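Local coordinates for protein Cas13d (uncultured Ruminococcus sp, PDB 6IV9) that binds a CRISPR RNA and uses two HEPN domains for maturation of that guide and for cleavage of target RNA, at residues A[751-756]-A[769-774]; A[774-779]-A[893-898]; A[794-799]-A[900-905]. The protein carries 2 engineered substitutions. All coordinates share one frame; numbering follows the deposited sequence.

Interaction 1. Residues A[751-756]-A[769-774]; sequences CLERDF and KNLKND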
loop_
_atom_site.group_PDB
_atom_site.type_symbol
_atom_site.label_atom_id
_atom_site.label_comp_id
_atom_site.label_asym_id
_atom_site.label_seq_id
_atom_site.Cartn_x
_atom_site.Cartn_y
_atom_site.Cartn_z
ATOM N N CYS A 751 0.835 -17.254 0.373
ATOM C CA CYS A 751 1.507 -17.996 1.469
ATOM C C CYS A 751 1.268 -19.504 1.378
ATOM O O CYS A 751 2.188 -20.241 1.662
ATOM C CB CYS A 751 1.063 -17.452 2.806
ATOM S SG CYS A 751 1.712 -15.789 3.059
ATOM N N LEU A 752 0.049 -19.908 1.039
ATOM C CA LEU A 752 -0.266 -21.349 0.913
ATOM C C LEU A 752 0.586 -21.953 -0.204
ATOM O O LEU A 752 1.167 -22.976 0.018
ATOM C CB LEU A 752 -1.751 -21.499 0.591
ATOM C CG LEU A 752 -2.200 -22.902 0.200
ATOM C CD1 LEU A 752 -1.912 -23.898 1.296
ATOM C CD2 LEU A 752 -3.670 -22.925 -0.158
ATOM N N GLU A 753 0.658 -21.306 -1.360
ATOM C CA GLU A 753 1.489 -21.857 -2.453
ATOM C C GLU A 753 2.962 -21.896 -2.014
ATOM O O GLU A 753 3.621 -22.886 -2.232
ATOM C CB GLU A 753 1.364 -20.982 -3.697
ATOM C CG GLU A 753 -0.021 -20.928 -4.289
ATOM C CD GLU A 753 -0.058 -20.226 -5.636
ATOM O OE1 GLU A 753 0.949 -19.675 -6.029
ATOM O OE2 GLU A 753 -1.085 -20.236 -6.269
ATOM N N ARG A 754 3.437 -20.825 -1.402
ATOM C CA ARG A 754 4.842 -20.753 -0.943
ATOM C C ARG A 754 5.114 -21.823 0.121
ATOM O O ARG A 754 6.093 -22.518 0.011
ATOM C CB ARG A 754 5.041 -19.365 -0.334
ATOM C CG ARG A 754 6.348 -19.167 0.415
ATOM C CD ARG A 754 6.293 -17.986 1.359
ATOM N NE ARG A 754 5.626 -18.309 2.593
ATOM C CZ ARG A 754 5.242 -17.433 3.489
ATOM N NH1 ARG A 754 5.474 -16.158 3.288
ATOM N NH2 ARG A 754 4.638 -17.825 4.587
ATOM N N ASP A 755 4.245 -21.919 1.114
ATOM C CA ASP A 755 4.381 -22.874 2.242
ATOM C C ASP A 755 4.291 -24.315 1.729
ATOM O O ASP A 755 5.058 -25.132 2.170
ATOM C CB ASP A 755 3.422 -22.522 3.378
ATOM C CG ASP A 755 3.692 -21.164 4.011
ATOM O OD1 ASP A 755 4.796 -20.681 3.887
ATOM O OD2 ASP A 755 2.797 -20.626 4.617
ATOM N N PHE A 756 3.395 -24.573 0.786
ATOM C CA PHE A 756 3.264 -25.941 0.236
ATOM C C PHE A 756 4.585 -26.327 -0.423
ATOM O O PHE A 756 5.057 -27.410 -0.203
ATOM C CB PHE A 756 2.119 -26.031 -0.770
ATOM C CG PHE A 756 2.035 -27.361 -1.470
ATOM C CD1 PHE A 756 1.389 -28.430 -0.884
ATOM C CD2 PHE A 756 2.628 -27.552 -2.698
ATOM C CE1 PHE A 756 1.310 -29.650 -1.531
ATOM C CE2 PHE A 756 2.559 -28.776 -3.339
ATOM C CZ PHE A 756 1.899 -29.820 -2.752
ATOM N N LYS A 769 2.007 -35.003 -4.400
ATOM C CA LYS A 769 0.834 -34.094 -4.439
ATOM C C LYS A 769 1.032 -32.845 -5.302
ATOM O O LYS A 769 2.107 -32.301 -5.306
ATOM C CB LYS A 769 0.451 -33.713 -3.011
ATOM C CG LYS A 769 0.292 -34.878 -2.057
ATOM C CD LYS A 769 -0.750 -35.851 -2.520
ATOM C CE LYS A 769 -1.059 -36.919 -1.503
ATOM N NZ LYS A 769 -2.455 -37.379 -1.631
ATOM N N ASN A 770 -0.037 -32.431 -5.977
ATOM C CA ASN A 770 -0.123 -31.177 -6.767
ATOM C C ASN A 770 -1.131 -30.309 -6.006
ATOM O O ASN A 770 -2.249 -30.747 -5.828
ATOM C CB ASN A 770 -0.523 -31.439 -8.220
ATOM C CG ASN A 770 -0.874 -30.198 -9.013
ATOM O OD1 ASN A 770 -2.037 -29.847 -9.148
ATOM N ND2 ASN A 770 0.116 -29.535 -9.578
ATOM N N LEU A 771 -0.743 -29.108 -5.599
ATOM C CA LEU A 771 -1.618 -28.297 -4.718
ATOM C C LEU A 771 -2.966 -27.980 -5.367
ATOM O O LEU A 771 -3.967 -28.143 -4.713
ATOM C CB LEU A 771 -0.885 -27.004 -4.373
ATOM C CG LEU A 771 -1.685 -26.024 -3.531
ATOM C CD1 LEU A 771 -2.011 -26.616 -2.182
ATOM C CD2 LEU A 771 -0.921 -24.732 -3.373
ATOM N N LYS A 772 -2.962 -27.620 -6.641
ATOM C CA LYS A 772 -4.198 -27.205 -7.349
ATOM C C LYS A 772 -5.223 -28.343 -7.434
ATOM O O LYS A 772 -6.376 -28.036 -7.589
ATOM C CB LYS A 772 -3.866 -26.515 -8.668
ATOM C CG LYS A 772 -2.950 -25.308 -8.522
ATOM C CD LYS A 772 -3.075 -24.267 -9.625
ATOM C CE LYS A 772 -2.211 -23.039 -9.417
ATOM N NZ LYS A 772 -1.824 -22.870 -7.997
ATOM N N ASN A 773 -4.796 -29.598 -7.334
ATOM C CA ASN A 773 -5.744 -30.743 -7.359
ATOM C C ASN A 773 -6.653 -30.650 -6.135
ATOM O O ASN A 773 -7.784 -31.058 -6.227
ATOM C CB ASN A 773 -5.026 -32.090 -7.416
ATOM C CG ASN A 773 -4.346 -32.351 -8.742
ATOM O OD1 ASN A 773 -4.657 -31.719 -9.741
ATOM N ND2 ASN A 773 -3.415 -33.284 -8.767
ATOM N N ASP A 774 -6.093 -30.245 -5.005
ATOM C CA ASP A 774 -6.864 -30.074 -3.758
ATOM C C ASP A 774 -6.103 -29.083 -2.888
ATOM O O ASP A 774 -5.142 -29.489 -2.271
ATOM C CB ASP A 774 -7.089 -31.404 -3.044
ATOM C CG ASP A 774 -8.067 -31.315 -1.889
ATOM O OD1 ASP A 774 -8.434 -30.212 -1.539
ATOM O OD2 ASP A 774 -8.437 -32.347 -1.365
#
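Leu-771 sits against the Phe-756 ring and packs the loop 769-774 against the long helix 713-760, ahead of helix 777-788. This is the tight part of the contact. CB of Leu-771 stands over the centre of the ring, 4.0 Å from the centroid of Phe-756 and only 12° off the normal, a well-formed CH-pi contact. The two side chains lie antiparallel, each passing the other. CG of Leu-771 is anti to the backbone N (chi1 177°), and the methyls beyond it diverge: CD1 lies near CG and CD1 of the ring, whereas CD2 reaches the helix one turn back, 3.9 Å from Glu-753 CA and 4.2 Å from Leu-752 CG. At its rim the ring meets a polar atom instead, with CZ of Phe-756 3.6 Å from Lys-769 O and that oxygen close to the ring plane; the same carbonyl also accepts from Lys-760. Ile-777 packs on both Phe-756 and Leu-771 and carries the apolar cluster on into the next helix.

The looser side holds the charges. Lys-772 runs out extended before bending at its end, and its NZ meets Glu-753 OE2 at 3.2 Å in a salt bridge whose hydrogen bond is weak. NZ also makes a weak bond to Tyr-775 OH. The other carboxylate oxygen, OE1, accepts from the backbone N of His-293, the stronger polar partner of Glu-753. Lys-769, partly exposed, offers its CB to the ring while the rest of its chain bends away. Leucine and phenylalanine therefore supply most of the buried surface, and the weak ion pair adds charge complementarity at the margin; the backbone bond from His-293 probably does more to fix the carboxylate than the lysine does.

Interaction 2. Residues A[774-779]-A[893-898]; sequences DYRILS and LNSPFG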
loop_
_atom_site.group_PDB
_atom_site.type_symbol
_atom_site.label_atom_id
_atom_site.label_comp_id
_atom_site.label_asym_id
_atom_site.label_seq_id
_atom_site.Cartn_x
_atom_site.Cartn_y
_atom_site.Cartn_z
ATOM N N ASP A 774 -6.093 -30.245 -5.005
ATOM C CA ASP A 774 -6.864 -30.074 -3.758
ATOM C C ASP A 774 -6.103 -29.083 -2.888
ATOM O O ASP A 774 -5.142 -29.489 -2.271
ATOM C CB ASP A 774 -7.089 -31.404 -3.044
ATOM C CG ASP A 774 -8.067 -31.315 -1.889
ATOM O OD1 ASP A 774 -8.434 -30.212 -1.539
ATOM O OD2 ASP A 774 -8.437 -32.347 -1.365
ATOM N N TYR A 775 -6.615 -27.863 -2.769
ATOM C CA TYR A 775 -5.960 -26.790 -1.983
ATOM C C TYR A 775 -5.884 -27.153 -0.498
ATOM O O TYR A 775 -5.024 -26.642 0.173
ATOM C CB TYR A 775 -6.656 -25.457 -2.232
ATOM C CG TYR A 775 -6.187 -24.736 -3.462
ATOM C CD1 TYR A 775 -5.057 -23.952 -3.442
ATOM C CD2 TYR A 775 -6.870 -24.843 -4.652
ATOM C CE1 TYR A 775 -4.626 -23.286 -4.570
ATOM C CE2 TYR A 775 -6.453 -24.186 -5.791
ATOM C CZ TYR A 775 -5.329 -23.399 -5.750
ATOM O OH TYR A 775 -4.913 -22.751 -6.861
ATOM N N ARG A 776 -6.741 -28.052 -0.036
ATOM C CA ARG A 776 -6.800 -28.422 1.399
ATOM C C ARG A 776 -5.680 -29.383 1.804
ATOM O O ARG A 776 -5.557 -29.631 2.979
ATOM C CB ARG A 776 -8.138 -29.082 1.738
ATOM C CG ARG A 776 -9.367 -28.295 1.323
ATOM C CD ARG A 776 -10.618 -29.135 1.461
ATOM N NE ARG A 776 -10.586 -30.290 0.591
ATOM C CZ ARG A 776 -11.123 -31.457 0.877
ATOM N NH1 ARG A 776 -11.923 -31.580 1.913
ATOM N NH2 ARG A 776 -10.862 -32.500 0.126
ATOM N N ILE A 777 -4.869 -29.838 0.861
ATOM C CA ILE A 777 -3.878 -30.916 1.143
ATOM C C ILE A 777 -2.860 -30.540 2.229
ATOM O O ILE A 777 -2.504 -31.422 2.988
ATOM C CB ILE A 777 -3.218 -31.400 -0.159
ATOM C CG1 ILE A 777 -2.386 -32.666 0.043
ATOM C CG2 ILE A 777 -2.404 -30.305 -0.803
ATOM C CD1 ILE A 777 -3.162 -33.839 0.539
ATOM N N LEU A 778 -2.374 -29.302 2.252
ATOM C CA LEU A 778 -1.374 -28.947 3.285
ATOM C C LEU A 778 -1.989 -29.023 4.683
ATOM O O LEU A 778 -1.428 -29.679 5.528
ATOM C CB LEU A 778 -0.921 -27.519 3.003
ATOM C CG LEU A 778 0.556 -27.208 3.194
ATOM C CD1 LEU A 778 0.760 -25.826 3.749
ATOM C CD2 LEU A 778 1.291 -28.256 3.988
ATOM N N SER A 779 -3.121 -28.373 4.893
ATOM C CA SER A 779 -3.748 -28.403 6.231
ATOM C C SER A 779 -4.127 -29.840 6.604
ATOM O O SER A 779 -3.923 -30.222 7.726
ATOM C CB SER A 779 -4.951 -27.527 6.261
ATOM O OG SER A 779 -4.574 -26.187 6.134
ATOM N N LEU A 893 -14.241 -22.679 3.493
ATOM C CA LEU A 893 -13.502 -22.091 2.351
ATOM C C LEU A 893 -12.059 -21.751 2.747
ATOM O O LEU A 893 -11.202 -21.876 1.927
ATOM C CB LEU A 893 -14.266 -20.875 1.844
ATOM C CG LEU A 893 -15.533 -21.202 1.066
ATOM C CD1 LEU A 893 -16.321 -19.946 0.768
ATOM C CD2 LEU A 893 -15.216 -21.968 -0.201
ATOM N N ASN A 894 -11.854 -21.338 3.987
ATOM C CA ASN A 894 -10.539 -20.906 4.524
ATOM C C ASN A 894 -9.738 -22.089 5.070
ATOM O O ASN A 894 -8.618 -21.891 5.439
ATOM C CB ASN A 894 -10.722 -19.892 5.646
ATOM C CG ASN A 894 -11.051 -18.504 5.152
ATOM O OD1 ASN A 894 -10.861 -18.202 3.993
ATOM N ND2 ASN A 894 -11.506 -17.658 6.046
ATOM N N SER A 895 -10.271 -23.305 4.976
ATOM C CA SER A 895 -9.637 -24.520 5.555
ATOM C C SER A 895 -8.234 -24.750 4.978
ATOM O O SER A 895 -7.386 -25.198 5.699
ATOM C CB SER A 895 -10.517 -25.739 5.485
ATOM O OG SER A 895 -10.808 -26.092 4.166
ATOM N N PRO A 896 -7.935 -24.406 3.717
ATOM C CA PRO A 896 -6.586 -24.551 3.184
ATOM C C PRO A 896 -5.539 -23.722 3.956
ATOM O O PRO A 896 -4.411 -24.055 3.910
ATOM C CB PRO A 896 -6.723 -24.026 1.752
ATOM C CG PRO A 896 -8.149 -24.278 1.405
ATOM C CD PRO A 896 -8.886 -24.033 2.696
ATOM N N PHE A 897 -5.980 -22.644 4.598
ATOM C CA PHE A 897 -5.122 -21.697 5.353
ATOM C C PHE A 897 -5.028 -22.114 6.815
ATOM O O PHE A 897 -4.322 -21.493 7.545
ATOM C CB PHE A 897 -5.704 -20.288 5.275
ATOM C CG PHE A 897 -6.091 -19.861 3.887
ATOM C CD1 PHE A 897 -5.301 -20.192 2.806
ATOM C CD2 PHE A 897 -7.251 -19.149 3.659
ATOM C CE1 PHE A 897 -5.654 -19.809 1.527
ATOM C CE2 PHE A 897 -7.605 -18.765 2.382
ATOM C CZ PHE A 897 -6.804 -19.096 1.324
ATOM N N GLY A 898 -5.658 -23.229 7.152
ATOM C CA GLY A 898 -5.755 -23.729 8.531
ATOM C C GLY A 898 -4.414 -23.992 9.186
ATOM O O GLY A 898 -4.328 -23.856 10.373
HETATM O O HOH W 1 -3.973 -26.632 2.711
#
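Arg-776 and Pro-896 face each other where a type I turn, Asp-774 to Ile-777, leads into helix 777-788 and a short 3-10 turn, 895-897, precedes helix 901-908; the all-helical setting is consistent with the C-terminal HEPN domain. Arg-776 shows how one side chain can serve both a contact and a cap. From CB the chain leaves with CG anti to the carbonyl carbon, and CG passes 3.9 Å from Ser-895 OG, with Pro-896 CG slightly farther off. CD still skirts the serine oxygen, which is itself hydrogen-bonded to Ala-892 O. The chain then bends (chi3 -63°) and NE comes back to its own segment, reaching the syn lone pair of Asp-774 OD1 at 3.0 Å. NH2 meets the other oxygen, Asp-774 OD2, at 2.9 Å. OD2 lies 21° out of the guanidinium plane; NE and NH2 together grip the carboxylate side-on, one nitrogen to each oxygen. NH1 turns to Ile-811 O, beyond both segments. Asp-774 OD1 has a second duty: it accepts from the backbone N of Arg-776 at 3.1 Å, met from 49° above the carboxylate plane, and thereby caps the turn.

Across the contact the proline ring rests on the turn, Pro-896 CB 3.5 Å from Tyr-775 O and Pro-896 CG against Tyr-775 CB. A single water ties the backbones together, donating to Tyr-775 O at 2.7 Å and to Pro-896 O at 2.9 Å while it accepts from Ser-779 N. All three of these backbone groups are thus bridged at the foot of the helix. The CB of Ser-779 is directed to the 3-10 turn, and Ser-779 OG lies 3.0 Å from Ser-895 O, with Pro-896 O also close, so where its proton goes is not settled.

Interaction 3. Residues A[794-799]-A[900-905]; sequences NLFLKK and NIPRFK. With nucleotides of chain B.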
loop_
_atom_site.group_PDB
_atom_site.type_symbol
_atom_site.label_atom_id
_atom_site.label_comp_id
_atom_site.label_asym_id
_atom_site.label_seq_id
_atom_site.Cartn_x
_atom_site.Cartn_y
_atom_site.Cartn_z
ATOM N N ASN A 794 4.979 -28.323 12.128
ATOM C CA ASN A 794 4.050 -27.193 12.358
ATOM C C ASN A 794 3.635 -27.137 13.829
ATOM O O ASN A 794 2.943 -28.012 14.272
ATOM C CB ASN A 794 2.839 -27.343 11.445
ATOM C CG ASN A 794 1.912 -26.161 11.507
ATOM O OD1 ASN A 794 1.319 -25.904 12.531
ATOM N ND2 ASN A 794 1.797 -25.449 10.414
ATOM N N LEU A 795 4.123 -26.137 14.550
ATOM C CA LEU A 795 3.809 -25.916 15.982
ATOM C C LEU A 795 2.384 -25.410 16.193
ATOM O O LEU A 795 1.859 -25.658 17.244
ATOM C CB LEU A 795 4.828 -24.975 16.622
ATOM C CG LEU A 795 6.290 -25.336 16.404
ATOM C CD1 LEU A 795 7.191 -24.489 17.273
ATOM C CD2 LEU A 795 6.532 -26.807 16.640
ATOM N N PHE A 796 1.832 -24.658 15.249
ATOM C CA PHE A 796 0.482 -24.114 15.513
ATOM C C PHE A 796 -0.494 -25.270 15.728
ATOM O O PHE A 796 -1.226 -25.249 16.683
ATOM C CB PHE A 796 -0.036 -23.345 14.298
ATOM C CG PHE A 796 0.629 -22.025 14.006
ATOM C CD1 PHE A 796 0.580 -20.985 14.912
ATOM C CD2 PHE A 796 1.257 -21.811 12.801
ATOM C CE1 PHE A 796 1.174 -19.771 14.631
ATOM C CE2 PHE A 796 1.852 -20.596 12.522
ATOM C CZ PHE A 796 1.804 -19.583 13.438
ATOM N N LEU A 797 -0.501 -26.225 14.813
ATOM C CA LEU A 797 -1.394 -27.401 14.899
ATOM C C LEU A 797 -1.001 -28.352 16.036
ATOM O O LEU A 797 -1.887 -28.880 16.663
ATOM C CB LEU A 797 -1.392 -28.104 13.543
ATOM C CG LEU A 797 -1.970 -27.268 12.409
ATOM C CD1 LEU A 797 -1.840 -27.986 11.090
ATOM C CD2 LEU A 797 -3.414 -26.913 12.687
ATOM N N LYS A 798 0.287 -28.602 16.234
ATOM C CA LYS A 798 0.693 -29.562 17.283
ATOM C C LYS A 798 0.328 -29.060 18.679
ATOM O O LYS A 798 -0.195 -29.829 19.446
ATOM C CB LYS A 798 2.194 -29.833 17.201
ATOM C CG LYS A 798 2.688 -30.996 18.044
ATOM C CD LYS A 798 1.954 -32.286 17.758
ATOM C CE LYS A 798 2.469 -33.476 18.536
ATOM N NZ LYS A 798 1.794 -34.726 18.133
ATOM N N LYS A 799 0.638 -27.807 18.971
ATOM C CA LYS A 799 0.421 -27.203 20.307
ATOM C C LYS A 799 -1.052 -27.021 20.655
ATOM O O LYS A 799 -1.351 -27.019 21.820
ATOM C CB LYS A 799 1.187 -25.894 20.455
ATOM C CG LYS A 799 2.686 -26.047 20.338
ATOM C CD LYS A 799 3.427 -24.838 20.783
ATOM C CE LYS A 799 4.816 -25.194 21.240
ATOM N NZ LYS A 799 5.551 -24.014 21.721
ATOM N N ASN A 900 -1.806 -22.210 9.245
ATOM C CA ASN A 900 -1.347 -20.987 9.950
ATOM C C ASN A 900 -2.554 -20.545 10.774
ATOM O O ASN A 900 -3.432 -19.910 10.233
ATOM C CB ASN A 900 -0.874 -19.908 8.982
ATOM C CG ASN A 900 -0.214 -18.748 9.687
ATOM O OD1 ASN A 900 -0.798 -18.143 10.553
ATOM N ND2 ASN A 900 1.011 -18.451 9.328
ATOM N N ILE A 901 -2.568 -20.892 12.048
ATOM C CA ILE A 901 -3.781 -20.665 12.874
ATOM C C ILE A 901 -4.153 -19.183 12.972
ATOM O O ILE A 901 -5.309 -18.894 12.829
ATOM C CB ILE A 901 -3.612 -21.333 14.245
ATOM C CG1 ILE A 901 -3.718 -22.848 14.111
ATOM C CG2 ILE A 901 -4.615 -20.790 15.229
ATOM C CD1 ILE A 901 -5.085 -23.306 13.752
ATOM N N PRO A 902 -3.225 -18.250 13.243
ATOM C CA PRO A 902 -3.589 -16.848 13.338
ATOM C C PRO A 902 -4.168 -16.329 12.016
ATOM O O PRO A 902 -5.095 -15.607 12.062
ATOM C CB PRO A 902 -2.269 -16.168 13.712
ATOM C CG PRO A 902 -1.506 -17.247 14.394
ATOM C CD PRO A 902 -1.841 -18.484 13.595
ATOM N N ARG A 903 -3.574 -16.701 10.894
ATOM C CA ARG A 903 -4.131 -16.243 9.605
ATOM C C ARG A 903 -5.534 -16.840 9.436
ATOM O O ARG A 903 -6.443 -16.104 9.187
ATOM C CB ARG A 903 -3.232 -16.652 8.438
ATOM C CG ARG A 903 -3.767 -16.239 7.079
ATOM C CD ARG A 903 -2.832 -16.411 5.904
ATOM N NE ARG A 903 -1.547 -15.772 6.036
ATOM C CZ ARG A 903 -0.410 -16.425 6.131
ATOM N NH1 ARG A 903 -0.400 -17.733 6.029
ATOM N NH2 ARG A 903 0.710 -15.782 6.350
ATOM N N PHE A 904 -5.686 -18.129 9.700
ATOM C CA PHE A 904 -6.991 -18.806 9.510
ATOM C C PHE A 904 -8.067 -18.179 10.393
ATOM O O PHE A 904 -9.141 -17.927 9.910
ATOM C CB PHE A 904 -6.858 -20.289 9.835
ATOM C CG PHE A 904 -8.156 -21.046 9.830
ATOM C CD1 PHE A 904 -8.766 -21.407 8.647
ATOM C CD2 PHE A 904 -8.765 -21.404 11.014
ATOM C CE1 PHE A 904 -9.958 -22.104 8.647
ATOM C CE2 PHE A 904 -9.964 -22.091 11.015
ATOM C CZ PHE A 904 -10.553 -22.440 9.830
ATOM N N LYS A 905 -7.772 -17.958 11.664
ATOM C CA LYS A 905 -8.768 -17.330 12.556
ATOM C C LYS A 905 -9.062 -15.891 12.130
ATOM O O LYS A 905 -10.207 -15.531 12.072
ATOM C CB LYS A 905 -8.281 -17.377 13.999
ATOM C CG LYS A 905 -8.257 -18.770 14.591
ATOM C CD LYS A 905 -8.188 -18.766 16.077
ATOM C CE LYS A 905 -9.388 -18.137 16.731
ATOM N NZ LYS A 905 -9.233 -18.071 18.191
ATOM P P A B 27 -0.971 -12.475 7.118
ATOM O OP1 A B 27 -1.941 -13.022 6.112
ATOM O OP2 A B 27 0.384 -13.023 7.110
ATOM O "O5'" A B 27 -0.675 -10.937 7.001
ATOM C "C5'" A B 27 -1.814 -10.059 6.873
ATOM C "C4'" A B 27 -1.346 -8.661 6.750
ATOM O "O4'" A B 27 -2.464 -7.790 6.579
ATOM C "C3'" A B 27 -0.640 -8.122 7.995
ATOM O "O3'" A B 27 0.753 -8.017 7.776
ATOM C "C2'" A B 27 -1.221 -6.707 8.183
ATOM O "O2'" A B 27 -0.204 -5.722 8.303
ATOM C "C1'" A B 27 -2.050 -6.520 6.902
ATOM N N9 A B 27 -3.219 -5.673 7.073
ATOM C C8 A B 27 -3.501 -4.582 6.293
ATOM N N7 A B 27 -4.549 -3.911 6.686
ATOM C C5 A B 27 -5.004 -4.617 7.794
ATOM C C6 A B 27 -6.106 -4.431 8.647
ATOM N N6 A B 27 -6.969 -3.417 8.529
ATOM N N1 A B 27 -6.259 -5.300 9.677
ATOM C C2 A B 27 -5.394 -6.312 9.788
ATOM N N3 A B 27 -4.360 -6.623 9.012
ATOM C C4 A B 27 -4.206 -5.717 8.030
ATOM P P A B 26 3.018 -14.732 9.921
ATOM O OP1 A B 26 2.803 -15.712 8.838
ATOM O OP2 A B 26 3.917 -13.569 9.816
ATOM O "O5'" A B 26 1.604 -14.076 10.260
ATOM C "C5'" A B 26 0.389 -14.799 10.185
ATOM C "C4'" A B 26 -0.769 -13.901 10.523
ATOM O "O4'" A B 26 -0.595 -13.458 11.890
ATOM C "C3'" A B 26 -0.907 -12.569 9.782
ATOM O "O3'" A B 26 -1.651 -12.696 8.544
ATOM C "C2'" A B 26 -1.679 -11.689 10.782
ATOM O "O2'" A B 26 -3.081 -11.529 10.457
ATOM C "C1'" A B 26 -1.504 -12.426 12.123
ATOM N N9 A B 26 -0.959 -11.571 13.177
ATOM C C8 A B 26 0.324 -11.100 13.289
ATOM N N7 A B 26 0.484 -10.232 14.256
ATOM C C5 A B 26 -0.766 -10.166 14.854
ATOM C C6 A B 26 -1.264 -9.404 15.914
ATOM N N6 A B 26 -0.509 -8.603 16.671
ATOM N N1 A B 26 -2.585 -9.499 16.191
ATOM C C2 A B 26 -3.326 -10.337 15.463
ATOM N N3 A B 26 -2.981 -11.056 14.398
ATOM C C4 A B 26 -1.666 -10.980 14.188
ATOM P P A B 2 -8.022 -12.635 23.133
ATOM O OP1 A B 2 -8.835 -13.398 24.060
ATOM O OP2 A B 2 -6.807 -11.999 23.595
ATOM O "O5'" A B 2 -7.559 -13.565 21.944
ATOM C "C5'" A B 2 -8.419 -14.498 21.338
ATOM C "C4'" A B 2 -8.020 -14.723 19.913
ATOM O "O4'" A B 2 -7.681 -13.480 19.264
ATOM C "C3'" A B 2 -6.763 -15.556 19.789
ATOM O "O3'" A B 2 -7.122 -16.889 20.025
ATOM C "C2'" A B 2 -6.301 -15.186 18.393
ATOM O "O2'" A B 2 -7.057 -15.819 17.412
ATOM C "C1'" A B 2 -6.596 -13.689 18.386
ATOM N N9 A B 2 -5.465 -12.877 18.823
ATOM C C8 A B 2 -5.394 -12.026 19.891
ATOM N N7 A B 2 -4.233 -11.438 20.022
ATOM C C5 A B 2 -3.491 -11.928 18.959
ATOM C C6 A B 2 -2.175 -11.686 18.532
ATOM N N6 A B 2 -1.332 -10.868 19.154
ATOM N N1 A B 2 -1.742 -12.349 17.442
ATOM C C2 A B 2 -2.584 -13.175 16.820
ATOM N N3 A B 2 -3.836 -13.482 17.121
ATOM C C4 A B 2 -4.236 -12.822 18.218
#
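Phe-796 lays one ring face over the start of helix 901-908; the axes of segments 795-799 and 901-905 are 85° apart. Pro-902 crosses the ring obliquely: its CD stands over the face, off centre toward the rim, 3.4 Å from Phe-796 CE1 in a CH-pi contact. The backbone N of Ile-901 lies above the same face, buried without a partner in the model. Asn-900 runs alongside the phenylalanine in the same direction, with amide and ring planes 38° apart. At the root of the side chain, Phe-796 CB touches Ile-901 CG1 at 3.7 Å, and Leu-797 CD2 meets Ile-901 CD1.

Each helix begins with an asparagine N-cap: Asn-794 OD1 accepts from Leu-797 N, and Asn-900 OD1 from Arg-903 N. Asn-900 ND2 also weakly bonds a phosphate oxygen of A26 of chain B. Arg-903 presents NE to OP1 of A27 of chain B at 2.8 Å and NH2 to its OP2 at 2.9 Å. Lys-905 NZ bonds O3' of A2 of chain B and forms a salt bridge with an RNA phosphate. The packing is consistent with holding this helix start where its polar groups reach phosphate and ribose oxygens, while Pro-902 also packs on a uracil base.

The three contacts lie on the same side of the chain's centre. Interactions 1 and 2 share Asp-774, in the lead-in to helix 777-788, and meet through Leu-752, which packs on Tyr-775 and on Pro-896 O, so helix 713-760 touches both contacts. The 893-898 loop of interaction 2 runs on toward helix 901-908 of interaction 3, whose Phe-904 packs back on it; Cys-751 SG against Arg-903 NH2 joins interactions 1 and 3. Interactions 2 and 3 are buried, interaction 1 only partly. Chemistry differs accordingly: an aromatic-aliphatic core with a marginal ion pair in 1; proline packing, a bridging water, a serine hydroxyl and an internal Arg-Asp pair in 2; protein packing backed by RNA in 3.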